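PDB 3PFD: acyl-CoA dehydrogenase, which probably catalyses the FAD-dependent oxidation of saturated acyl-CoA to 2,3-dehydroacyl-CoA, passing the electrons on to an acceptor. Local coordinates for residues 336-341 and 371-376; 254-259 and 381-386; 67-72 and 126-131. All coordinates share one frame; numbering follows the deposited sequence.

Contacts 1 and 2 both belong to the C-terminal helical domain, and both touch the reduced flavin cofactor. Contact 1 joins helix 326-352 to the end of helix 363-373 and the turn that follows. Contact 2 joins the start of helix 256-280 to helix 380-391, the next helix after 363-373. Along the chain, the segments of contact 1 fall between the two of contact 2. Their centres are about 10 Å apart, and the Asp339-Arg384 salt bridge links them. Contact 3 comes earlier, in the N-terminal helical domain, its centre about 28 Å from that of contact 1 and 25 Å from that of contact 2. It touches neither. Contacts 1 and 2 thus lie beside the cofactor, while contact 3 packs another domain.

Contact 1 of 3, residues 336-341 and 371-376; sequences FASDVA and KITQIY. With FDA (dihydroflavine-adenine dinucleotide), chain B.
Ser338 faces Thr373 with its methylene group. Ser338 CB lies 3.1 Å from Thr373 OG1. The two hydroxyls bond back into their own helices: Ser338 OG to Lys334 O, and Thr373 OG1 to Ala370 O. Ser338 OG is also bonded to Asn380 ND2. Ser338 CB then meets the aliphatic part of Gln374, with Gln374 CG at 3.8 Å.

Asp339 comes next. Its CB points away from 371-376, but CG lies beside the backbone N (chi1 -72°), and this swings OD1 back to Gln374. Gln374 NE2 donates to Asp339 OD1 over 2.9 Å, with an N-H...O angle of 161°. The acceptor lies in the amide plane, but the donor meets OD1 on its anti side, tilted somewhat out of the carboxylate plane. The carboxylate and amide planes stand 84° apart. OD1 also accepts from Asn380 ND2, and OD2 forms a salt bridge with Arg384.

Lys371 NZ reaches Gln374 OE1 at 2.9 Å from above the carbonyl plane. Lys371 NZ also bonds Gln350 OE1 and Thr346 O of the second subunit. Ile372 CD1 touches the flavin's dimethylbenzene end, 3.6 Å from FDA C8M. Flavin carbons lie at the Tyr376 ring edge, near its plane. The contact thus backs the flavin site.

Gln374 gives its NH2 group to a carboxylate and its oxygen to an ammonium, which fixes the amide's flip. Asp339, held by several donors, is probably ionised.

Contact 2 of 3, residues 254-259 and 381-386; sequences HTRPTI and QIQRVV. With FDA (dihydroflavine-adenine dinucleotide), chain B.
Arg256 and Gln383 reach toward each other from opposite directions. The amide stands nearly perpendicular to the guanidinium, the planes 84° apart. Gln383 OE1 sits over one face of the guanidinium, 3.2 Å above its plane and offset toward the rim. The Arg256 chain is extended from CG to NE, while the Gln383 chain bends at chi2 (-56°), which brings OE1 over the guanidinium near NE.

Arg256 NE and Gln383 NE2 are 3.0 Å apart, but both are donors and are not bonded. Each serves its own carbonyl: NE donates to Glu377 O, and NE2 to Gly378 O. Within 254-259, Thr258 OG1 donates to Thr255 O at 2.6 Å.

Two methyl groups lie loosely beside the guanidinium. Ile382 CG2 is 4.3 Å from Arg256 NH2, and Val386 CG2 is equally far from Arg256 NH1.

Cofactor contacts come from 381-386. The adenosine ribose hydroxyl O2B of FDA donates to Gln381 OE1 at 2.9 Å. Gln350 NE2 of the second subunit also bonds this oxygen, so both subunits share this end of the cofactor site.

OE1 over a cationic face is probably favourable. The close donor pair beside it is probably tolerable because two successive loop carbonyls take the protons.

Contact 3 of 3, residues 67-72 and 126-131; sequences IHVPEE and AVASGE
Val69 packs both its methyl groups onto the last turn of helix 117-129. Its CB points toward the helix. CG1 is anti to the backbone N (chi1 -176°) and meets the methyl of Ala128, with Val69 CG1 and Ala128 CB 3.9 Å apart. CG2 lies beside the backbone N and takes the other direction. It reaches the Val127 side chain, where Val69 CG2 and Val127 CG1 are 4.4 Å apart. CG2 also lies against the helix backbone, 4.2 Å from Ala128 N. The two branches rest against neighbouring residues of one turn, and the approach to Val127 is the looser. The CA atoms of Val69 and Ala128 are 5.8 Å apart, consistent with the small side chain of Ala128.

Val69 CG2 also touches the residue before it. It stands 3.9 Å above one face of the His68 ring, offset toward the rim. His68 CG lies between its backbone N and carbonyl carbon (chi1 64°). From there the imidazole reaches helix 95-114, where NE2 bonds to Thr108 OG1. Val127 touches Thr108 as well, and it also packs on Ala66, just before the loop segment. A backbone hydrogen bond joins Val69 to Gly77, further along the same loop.

Helix 117-129 ends just beyond the contact. Gly130 leaves the helix with a positive phi of 85° in a Schellman motif. Its N makes a weak bond to Val127 O, 3.3 Å long.

The contact between the segments is purely apolar. It is plain packing of the loop between helices 53-61 and 80-91 against a helix C-terminus, within the all-helical N-terminal domain of the acyl-CoA dehydrogenase fold.

Contact 1 of 3, residues 336-341 and 371-376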
loop_
_atom_site.group_PDB
_atom_site.type_symbol
_atom_site.label_atom_id
_atom_site.label_comp_id
_atom_site.label_asym_id
_atom_site.label_seq_id
_atom_site.Cartn_x
_atom_site.Cartn_y
_atom_site.Cartn_z
ATOM N N PHE C 336 3.723 -4.760 13.002
ATOM C CA PHE C 336 3.467 -5.497 11.729
ATOM C C PHE C 336 2.222 -6.390 11.812
ATOM O O PHE C 336 1.343 -6.333 10.940
ATOM C CB PHE C 336 4.683 -6.350 11.340
ATOM C CG PHE C 336 4.570 -6.991 9.963
ATOM C CD1 PHE C 336 4.580 -6.201 8.806
ATOM C CD2 PHE C 336 4.457 -8.370 9.833
ATOM C CE1 PHE C 336 4.495 -6.786 7.542
ATOM C CE2 PHE C 336 4.383 -8.985 8.569
ATOM C CZ PHE C 336 4.396 -8.189 7.416
ATOM N N ALA C 337 2.146 -7.234 12.837
ATOM C CA ALA C 337 0.968 -8.107 12.961
ATOM C C ALA C 337 -0.342 -7.338 12.994
ATOM O O ALA C 337 -1.321 -7.764 12.394
ATOM C CB ALA C 337 1.058 -9.049 14.161
ATOM N N SER C 338 -0.365 -6.216 13.698
ATOM C CA SER C 338 -1.620 -5.454 13.821
ATOM C C SER C 338 -1.955 -4.763 12.514
ATOM O O SER C 338 -3.123 -4.707 12.131
ATOM C CB SER C 338 -1.572 -4.448 14.991
ATOM O OG SER C 338 -0.460 -3.574 14.874
ATOM N N ASP C 339 -0.942 -4.241 11.823
ATOM C CA ASP C 339 -1.159 -3.716 10.470
ATOM C C ASP C 339 -1.696 -4.817 9.557
ATOM O O ASP C 339 -2.631 -4.592 8.780
ATOM C CB ASP C 339 0.111 -3.085 9.869
ATOM C CG ASP C 339 0.469 -1.760 10.514
ATOM O OD1 ASP C 339 -0.334 -1.230 11.284
ATOM O OD2 ASP C 339 1.561 -1.247 10.266
ATOM N N VAL C 340 -1.117 -6.016 9.661
ATOM C CA VAL C 340 -1.561 -7.142 8.825
ATOM C C VAL C 340 -3.064 -7.484 9.105
ATOM O O VAL C 340 -3.882 -7.619 8.174
ATOM C CB VAL C 340 -0.617 -8.343 8.983
ATOM C CG1 VAL C 340 -1.238 -9.622 8.428
ATOM C CG2 VAL C 340 0.739 -8.093 8.226
ATOM N N ALA C 341 -3.411 -7.567 10.394
ATOM C CA ALA C 341 -4.776 -7.889 10.819
ATOM C C ALA C 341 -5.786 -6.891 10.285
ATOM O O ALA C 341 -6.857 -7.278 9.898
ATOM C CB ALA C 341 -4.859 -7.956 12.334
ATOM N N LYS C 371 -8.906 -3.479 14.763
ATOM C CA LYS C 371 -8.515 -2.079 14.901
ATOM C C LYS C 371 -7.834 -1.745 16.230
ATOM O O LYS C 371 -6.925 -0.927 16.247
ATOM C CB LYS C 371 -9.707 -1.128 14.680
ATOM C CG LYS C 371 -9.341 0.377 14.800
ATOM C CD LYS C 371 -8.420 0.838 13.625
ATOM C CE LYS C 371 -7.448 1.960 14.077
ATOM N NZ LYS C 371 -6.376 2.146 13.052
ATOM N N ILE C 372 -8.268 -2.366 17.335
ATOM C CA ILE C 372 -7.659 -2.076 18.640
ATOM C C ILE C 372 -6.190 -2.485 18.701
ATOM O O ILE C 372 -5.420 -1.876 19.444
ATOM C CB ILE C 372 -8.439 -2.700 19.865
ATOM C CG1 ILE C 372 -7.960 -2.116 21.204
ATOM C CG2 ILE C 372 -8.257 -4.211 19.911
ATOM C CD1 ILE C 372 -8.099 -0.560 21.342
ATOM N N THR C 373 -5.799 -3.511 17.944
ATOM C CA THR C 373 -4.441 -4.034 18.047
ATOM C C THR C 373 -3.375 -3.023 17.592
ATOM O O THR C 373 -2.225 -3.099 18.033
ATOM C CB THR C 373 -4.264 -5.402 17.342
ATOM O OG1 THR C 373 -4.421 -5.228 15.933
ATOM C CG2 THR C 373 -5.321 -6.409 17.842
ATOM N N GLN C 374 -3.769 -2.093 16.718
ATOM C CA GLN C 374 -2.889 -0.997 16.252
ATOM C C GLN C 374 -2.773 0.124 17.289
ATOM O O GLN C 374 -1.916 1.035 17.160
ATOM C CB GLN C 374 -3.420 -0.410 14.933
ATOM C CG GLN C 374 -3.443 -1.400 13.787
ATOM C CD GLN C 374 -4.019 -0.811 12.509
ATOM O OE1 GLN C 374 -5.193 -0.418 12.468
ATOM N NE2 GLN C 374 -3.185 -0.734 11.459
ATOM N N ILE C 375 -3.610 0.053 18.333
ATOM C CA ILE C 375 -3.753 1.177 19.275
ATOM C C ILE C 375 -3.209 0.862 20.656
ATOM O O ILE C 375 -2.392 1.636 21.166
ATOM C CB ILE C 375 -5.218 1.711 19.375
ATOM C CG1 ILE C 375 -5.718 2.176 18.015
ATOM C CG2 ILE C 375 -5.364 2.846 20.470
ATOM C CD1 ILE C 375 -7.175 2.536 17.999
ATOM N N TYR C 376 -3.671 -0.221 21.295
ATOM C CA TYR C 376 -3.190 -0.459 22.666
ATOM C C TYR C 376 -1.832 -1.125 22.766
ATOM O O TYR C 376 -1.289 -1.578 21.756
ATOM C CB TYR C 376 -4.211 -1.119 23.632
ATOM C CG TYR C 376 -4.773 -2.481 23.291
ATOM C CD1 TYR C 376 -5.836 -2.985 24.037
ATOM C CD2 TYR C 376 -4.285 -3.251 22.232
ATOM C CE1 TYR C 376 -6.421 -4.225 23.741
ATOM C CE2 TYR C 376 -4.863 -4.506 21.922
ATOM C CZ TYR C 376 -5.936 -4.976 22.697
ATOM O OH TYR C 376 -6.538 -6.184 22.442
HETATM P PA FDA B . -2.771 9.678 22.357
HETATM O O1A FDA B . -1.463 9.413 23.050
HETATM O O2A FDA B . -3.520 10.967 22.590
HETATM O O5B FDA B . -2.504 9.515 20.776
HETATM C C5B FDA B . -3.291 10.174 19.778
HETATM C C4B FDA B . -2.599 10.020 18.416
HETATM O O4B FDA B . -1.356 10.732 18.404
HETATM C C3B FDA B . -2.249 8.562 18.113
HETATM O O3B FDA B . -2.357 8.373 16.695
HETATM C C2B FDA B . -0.788 8.459 18.518
HETATM O O2B FDA B . -0.086 7.430 17.815
HETATM C C1B FDA B . -0.285 9.833 18.136
HETATM N N9A FDA B . 0.956 10.205 18.846
HETATM C C8A FDA B . 1.077 10.481 20.157
HETATM N N7A FDA B . 2.370 10.792 20.429
HETATM C C5A FDA B . 3.070 10.704 19.272
HETATM C C6A FDA B . 4.422 10.901 18.944
HETATM N N6A FDA B . 5.326 11.249 19.913
HETATM N N1A FDA B . 4.815 10.736 17.653
HETATM C C2A FDA B . 3.909 10.379 16.716
HETATM N N3A FDA B . 2.599 10.186 16.992
HETATM C C4A FDA B . 2.160 10.334 18.269
HETATM N N1 FDA B . -4.021 1.329 29.196
HETATM C C2 FDA B . -3.819 0.775 30.431
HETATM O O2 FDA B . -3.157 1.376 31.320
HETATM N N3 FDA B . -4.341 -0.436 30.717
HETATM C C4 FDA B . -5.060 -1.117 29.796
HETATM O O4 FDA B . -5.522 -2.220 30.132
HETATM C C4X FDA B . -5.267 -0.585 28.507
HETATM N N5 FDA B . -6.075 -1.190 27.613
HETATM C C5X FDA B . -6.700 -0.476 26.661
HETATM C C6 FDA B . -7.889 -0.932 26.074
HETATM C C7 FDA B . -8.566 -0.130 25.137
HETATM C C7M FDA B . -9.844 -0.623 24.495
HETATM C C8 FDA B . -8.043 1.099 24.759
HETATM C C8M FDA B . -8.741 1.983 23.740
HETATM C C9 FDA B . -6.866 1.543 25.331
HETATM C C9A FDA B . -6.200 0.770 26.288
HETATM N N10 FDA B . -5.148 1.334 27.040
HETATM C C10 FDA B . -4.731 0.666 28.223
HETATM C "C1'" FDA B . -4.677 2.689 26.745
HETATM C "C2'" FDA B . -3.778 2.726 25.502
HETATM O "O2'" FDA B . -2.471 2.152 25.727
HETATM C "C3'" FDA B . -3.721 4.160 25.019
HETATM O "O3'" FDA B . -4.970 4.453 24.343
HETATM C "C4'" FDA B . -2.535 4.411 24.069
HETATM O "O4'" FDA B . -1.302 4.374 24.793
HETATM C "C5'" FDA B . -2.638 5.755 23.362
HETATM O "O5'" FDA B . -2.949 6.778 24.317
HETATM P P FDA B . -4.176 7.775 24.013
HETATM O O1P FDA B . -5.405 6.933 23.780
HETATM O O2P FDA B . -4.194 8.851 25.074
HETATM O O3P FDA B . -3.790 8.416 22.585
#

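Contact 2 of 3, residues 254-259 and 381-386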
loop_
_atom_site.group_PDB
_atom_site.type_symbol
_atom_site.label_atom_id
_atom_site.label_comp_id
_atom_site.label_asym_id
_atom_site.label_seq_id
_atom_site.Cartn_x
_atom_site.Cartn_y
_atom_site.Cartn_z
ATOM N N HIS C 254 8.217 -7.484 27.025
ATOM C CA HIS C 254 7.801 -8.866 27.191
ATOM C C HIS C 254 6.320 -9.123 26.894
ATOM O O HIS C 254 5.851 -10.254 27.100
ATOM C CB HIS C 254 8.146 -9.349 28.603
ATOM C CG HIS C 254 9.618 -9.377 28.873
ATOM N ND1 HIS C 254 10.380 -10.514 28.717
ATOM C CD2 HIS C 254 10.474 -8.398 29.247
ATOM C CE1 HIS C 254 11.638 -10.244 29.018
ATOM N NE2 HIS C 254 11.724 -8.966 29.339
ATOM N N THR C 255 5.563 -8.100 26.485
ATOM C CA THR C 255 4.131 -8.328 26.238
ATOM C C THR C 255 3.667 -7.886 24.847
ATOM O O THR C 255 2.694 -8.424 24.315
ATOM C CB THR C 255 3.210 -7.695 27.319
ATOM O OG1 THR C 255 3.333 -6.274 27.282
ATOM C CG2 THR C 255 3.544 -8.220 28.744
ATOM N N ARG C 256 4.374 -6.930 24.251
ATOM C CA ARG C 256 4.042 -6.493 22.894
ATOM C C ARG C 256 3.834 -7.633 21.889
ATOM O O ARG C 256 2.895 -7.579 21.106
ATOM C CB ARG C 256 5.056 -5.480 22.376
ATOM C CG ARG C 256 4.624 -4.075 22.695
ATOM C CD ARG C 256 5.736 -3.055 22.541
ATOM N NE ARG C 256 5.231 -1.734 22.913
ATOM C CZ ARG C 256 5.979 -0.749 23.406
ATOM N NH1 ARG C 256 7.293 -0.941 23.601
ATOM N NH2 ARG C 256 5.401 0.416 23.713
ATOM N N PRO C 257 4.692 -8.675 21.927
ATOM C CA PRO C 257 4.486 -9.783 20.976
ATOM C C PRO C 257 3.158 -10.507 21.164
ATOM O O PRO C 257 2.637 -11.076 20.194
ATOM C CB PRO C 257 5.675 -10.724 21.248
ATOM C CG PRO C 257 6.744 -9.833 21.885
ATOM C CD PRO C 257 5.938 -8.832 22.715
ATOM N N THR C 258 2.611 -10.502 22.393
ATOM C CA THR C 258 1.337 -11.192 22.665
ATOM C C THR C 258 0.170 -10.468 21.985
ATOM O O THR C 258 -0.765 -11.094 21.524
ATOM C CB THR C 258 1.069 -11.408 24.181
ATOM O OG1 THR C 258 0.769 -10.162 24.807
ATOM C CG2 THR C 258 2.287 -12.060 24.875
ATOM N N ILE C 259 0.257 -9.145 21.874
ATOM C CA ILE C 259 -0.719 -8.405 21.081
ATOM C C ILE C 259 -0.490 -8.646 19.582
ATOM O O ILE C 259 -1.433 -8.738 18.811
ATOM C CB ILE C 259 -0.745 -6.908 21.438
ATOM C CG1 ILE C 259 -1.169 -6.723 22.916
ATOM C CG2 ILE C 259 -1.682 -6.133 20.494
ATOM C CD1 ILE C 259 -2.473 -7.420 23.323
ATOM N N GLN C 381 2.219 4.231 15.896
ATOM C CA GLN C 381 3.160 5.380 15.729
ATOM C C GLN C 381 4.290 5.322 16.782
ATOM O O GLN C 381 5.454 5.517 16.471
ATOM C CB GLN C 381 2.411 6.730 15.828
ATOM C CG GLN C 381 1.465 7.019 14.627
ATOM C CD GLN C 381 0.339 5.984 14.534
ATOM O OE1 GLN C 381 -0.360 5.748 15.521
ATOM N NE2 GLN C 381 0.197 5.322 13.364
ATOM N N ILE C 382 3.919 5.090 18.029
ATOM C CA ILE C 382 4.878 4.890 19.124
ATOM C C ILE C 382 5.774 3.659 18.825
ATOM O O ILE C 382 6.961 3.699 19.093
ATOM C CB ILE C 382 4.128 4.754 20.469
ATOM C CG1 ILE C 382 3.533 6.119 20.905
ATOM C CG2 ILE C 382 5.041 4.179 21.613
ATOM C CD1 ILE C 382 4.540 7.336 20.902
ATOM N N GLN C 383 5.205 2.590 18.250
ATOM C CA GLN C 383 6.029 1.423 17.875
ATOM C C GLN C 383 7.151 1.831 16.906
ATOM O O GLN C 383 8.317 1.385 17.047
ATOM C CB GLN C 383 5.183 0.277 17.300
ATOM C CG GLN C 383 4.038 -0.250 18.224
ATOM C CD GLN C 383 4.524 -0.715 19.612
ATOM O OE1 GLN C 383 5.690 -1.019 19.796
ATOM N NE2 GLN C 383 3.608 -0.793 20.579
ATOM N N ARG C 384 6.789 2.695 15.945
ATOM C CA ARG C 384 7.734 3.244 14.956
ATOM C C ARG C 384 8.774 4.185 15.560
ATOM O O ARG C 384 9.924 4.275 15.063
ATOM C CB ARG C 384 6.989 3.923 13.788
ATOM C CG ARG C 384 6.283 2.909 12.844
ATOM C CD ARG C 384 5.479 3.567 11.699
ATOM N NE ARG C 384 4.904 2.531 10.829
ATOM C CZ ARG C 384 3.691 1.995 10.957
ATOM N NH1 ARG C 384 2.870 2.390 11.932
ATOM N NH2 ARG C 384 3.290 1.069 10.093
ATOM N N VAL C 385 8.375 4.905 16.606
ATOM C CA VAL C 385 9.336 5.703 17.376
ATOM C C VAL C 385 10.372 4.773 18.028
ATOM O O VAL C 385 11.574 4.987 17.869
ATOM C CB VAL C 385 8.657 6.593 18.461
ATOM C CG1 VAL C 385 9.709 7.240 19.341
ATOM C CG2 VAL C 385 7.776 7.673 17.819
ATOM N N VAL C 386 9.905 3.727 18.699
ATOM C CA VAL C 386 10.802 2.742 19.376
ATOM C C VAL C 386 11.740 2.051 18.368
ATOM O O VAL C 386 12.967 1.947 18.582
ATOM C CB VAL C 386 9.994 1.663 20.171
ATOM C CG1 VAL C 386 10.913 0.486 20.642
ATOM C CG2 VAL C 386 9.204 2.272 21.380
HETATM P PA FDA B . -2.771 9.678 22.357
HETATM O O1A FDA B . -1.463 9.413 23.050
HETATM O O2A FDA B . -3.520 10.967 22.590
HETATM O O5B FDA B . -2.504 9.515 20.776
HETATM C C5B FDA B . -3.291 10.174 19.778
HETATM C C4B FDA B . -2.599 10.020 18.416
HETATM O O4B FDA B . -1.356 10.732 18.404
HETATM C C3B FDA B . -2.249 8.562 18.113
HETATM O O3B FDA B . -2.357 8.373 16.695
HETATM C C2B FDA B . -0.788 8.459 18.518
HETATM O O2B FDA B . -0.086 7.430 17.815
HETATM C C1B FDA B . -0.285 9.833 18.136
HETATM N N9A FDA B . 0.956 10.205 18.846
HETATM C C8A FDA B . 1.077 10.481 20.157
HETATM N N7A FDA B . 2.370 10.792 20.429
HETATM C C5A FDA B . 3.070 10.704 19.272
HETATM C C6A FDA B . 4.422 10.901 18.944
HETATM N N6A FDA B . 5.326 11.249 19.913
HETATM N N1A FDA B . 4.815 10.736 17.653
HETATM C C2A FDA B . 3.909 10.379 16.716
HETATM N N3A FDA B . 2.599 10.186 16.992
HETATM C C4A FDA B . 2.160 10.334 18.269
HETATM N N1 FDA B . -4.021 1.329 29.196
HETATM C C2 FDA B . -3.819 0.775 30.431
HETATM O O2 FDA B . -3.157 1.376 31.320
HETATM N N3 FDA B . -4.341 -0.436 30.717
HETATM C C4 FDA B . -5.060 -1.117 29.796
HETATM O O4 FDA B . -5.522 -2.220 30.132
HETATM C C4X FDA B . -5.267 -0.585 28.507
HETATM N N5 FDA B . -6.075 -1.190 27.613
HETATM C C5X FDA B . -6.700 -0.476 26.661
HETATM C C6 FDA B . -7.889 -0.932 26.074
HETATM C C7 FDA B . -8.566 -0.130 25.137
HETATM C C7M FDA B . -9.844 -0.623 24.495
HETATM C C8 FDA B . -8.043 1.099 24.759
HETATM C C8M FDA B . -8.741 1.983 23.740
HETATM C C9 FDA B . -6.866 1.543 25.331
HETATM C C9A FDA B . -6.200 0.770 26.288
HETATM N N10 FDA B . -5.148 1.334 27.040
HETATM C C10 FDA B . -4.731 0.666 28.223
HETATM C "C1'" FDA B . -4.677 2.689 26.745
HETATM C "C2'" FDA B . -3.778 2.726 25.502
HETATM O "O2'" FDA B . -2.471 2.152 25.727
HETATM C "C3'" FDA B . -3.721 4.160 25.019
HETATM O "O3'" FDA B . -4.970 4.453 24.343
HETATM C "C4'" FDA B . -2.535 4.411 24.069
HETATM O "O4'" FDA B . -1.302 4.374 24.793
HETATM C "C5'" FDA B . -2.638 5.755 23.362
HETATM O "O5'" FDA B . -2.949 6.778 24.317
HETATM P P FDA B . -4.176 7.775 24.013
HETATM O O1P FDA B . -5.405 6.933 23.780
HETATM O O2P FDA B . -4.194 8.851 25.074
HETATM O O3P FDA B . -3.790 8.416 22.585
#

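Contact 3 of 3, residues 67-72 and 126-131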
loop_
_atom_site.group_PDB
_atom_site.type_symbol
_atom_site.label_atom_id
_atom_site.label_comp_id
_atom_site.label_asym_id
_atom_site.label_seq_id
_atom_site.Cartn_x
_atom_site.Cartn_y
_atom_site.Cartn_z
ATOM N N ILE C 67 -0.776 -19.225 31.547
ATOM C CA ILE C 67 0.236 -20.294 31.512
ATOM C C ILE C 67 1.676 -19.816 31.702
ATOM O O ILE C 67 2.562 -20.629 31.926
ATOM C CB ILE C 67 0.131 -21.187 30.254
ATOM C CG1 ILE C 67 0.582 -20.427 29.001
ATOM C CG2 ILE C 67 -1.293 -21.758 30.122
ATOM C CD1 ILE C 67 0.420 -21.215 27.723
ATOM N N HIS C 68 1.884 -18.506 31.632
ATOM C CA HIS C 68 3.218 -17.901 31.750
ATOM C C HIS C 68 3.732 -17.858 33.201
ATOM O O HIS C 68 4.944 -17.746 33.427
ATOM C CB HIS C 68 3.184 -16.472 31.201
ATOM C CG HIS C 68 2.292 -15.571 31.998
ATOM N ND1 HIS C 68 0.920 -15.602 31.882
ATOM C CD2 HIS C 68 2.570 -14.678 32.983
ATOM C CE1 HIS C 68 0.390 -14.743 32.738
ATOM N NE2 HIS C 68 1.371 -14.169 33.418
ATOM N N VAL C 69 2.821 -17.903 34.179
ATOM C CA VAL C 69 3.219 -17.802 35.591
ATOM C C VAL C 69 4.234 -18.912 35.905
ATOM O O VAL C 69 3.967 -20.083 35.630
ATOM C CB VAL C 69 2.002 -17.894 36.568
ATOM C CG1 VAL C 69 2.472 -17.693 38.005
ATOM C CG2 VAL C 69 0.926 -16.849 36.218
ATOM N N PRO C 70 5.408 -18.542 36.451
ATOM C CA PRO C 70 6.445 -19.528 36.754
ATOM C C PRO C 70 5.950 -20.669 37.646
ATOM O O PRO C 70 5.025 -20.478 38.448
ATOM C CB PRO C 70 7.515 -18.702 37.473
ATOM C CG PRO C 70 7.355 -17.332 36.902
ATOM C CD PRO C 70 5.847 -17.180 36.798
ATOM N N GLU C 71 6.553 -21.842 37.479
ATOM C CA GLU C 71 6.135 -23.043 38.200
ATOM C C GLU C 71 6.341 -22.904 39.716
ATOM O O GLU C 71 5.600 -23.489 40.496
ATOM C CB GLU C 71 6.808 -24.296 37.634
ATOM N N GLU C 72 7.298 -22.074 40.123
ATOM C CA GLU C 72 7.521 -21.805 41.547
ATOM C C GLU C 72 6.267 -21.266 42.262
ATOM O O GLU C 72 6.154 -21.384 43.480
ATOM C CB GLU C 72 8.723 -20.872 41.755
ATOM N N ALA C 126 -2.875 -17.230 42.956
ATOM C CA ALA C 126 -4.273 -17.057 42.581
ATOM C C ALA C 126 -4.435 -16.831 41.065
ATOM O O ALA C 126 -5.383 -17.330 40.465
ATOM C CB ALA C 126 -4.905 -15.917 43.383
ATOM N N VAL C 127 -3.505 -16.096 40.451
ATOM C CA VAL C 127 -3.523 -15.915 38.991
ATOM C C VAL C 127 -3.172 -17.236 38.306
ATOM O O VAL C 127 -3.798 -17.617 37.335
ATOM C CB VAL C 127 -2.562 -14.788 38.516
ATOM C CG1 VAL C 127 -2.741 -14.515 37.015
ATOM C CG2 VAL C 127 -2.800 -13.519 39.306
ATOM N N ALA C 128 -2.163 -17.927 38.826
ATOM C CA ALA C 128 -1.768 -19.225 38.297
ATOM C C ALA C 128 -2.920 -20.214 38.325
ATOM O O ALA C 128 -3.049 -21.007 37.400
ATOM C CB ALA C 128 -0.590 -19.794 39.086
ATOM N N SER C 129 -3.739 -20.166 39.384
ATOM C CA SER C 129 -4.809 -21.154 39.581
ATOM C C SER C 129 -6.104 -20.868 38.832
ATOM O O SER C 129 -6.975 -21.731 38.788
ATOM C CB SER C 129 -5.120 -21.359 41.073
ATOM O OG SER C 129 -5.891 -20.288 41.605
ATOM N N GLY C 130 -6.228 -19.673 38.254
ATOM C CA GLY C 130 -7.489 -19.234 37.631
ATOM C C GLY C 130 -8.470 -18.603 38.616
ATOM O O GLY C 130 -9.562 -18.183 38.228
ATOM N N GLU C 131 -8.086 -18.545 39.892
ATOM C CA GLU C 131 -8.907 -17.914 40.940
ATOM C C GLU C 131 -8.962 -16.387 40.792
ATOM O O GLU C 131 -9.909 -15.755 41.247
ATOM C CB GLU C 131 -8.387 -18.279 42.345
#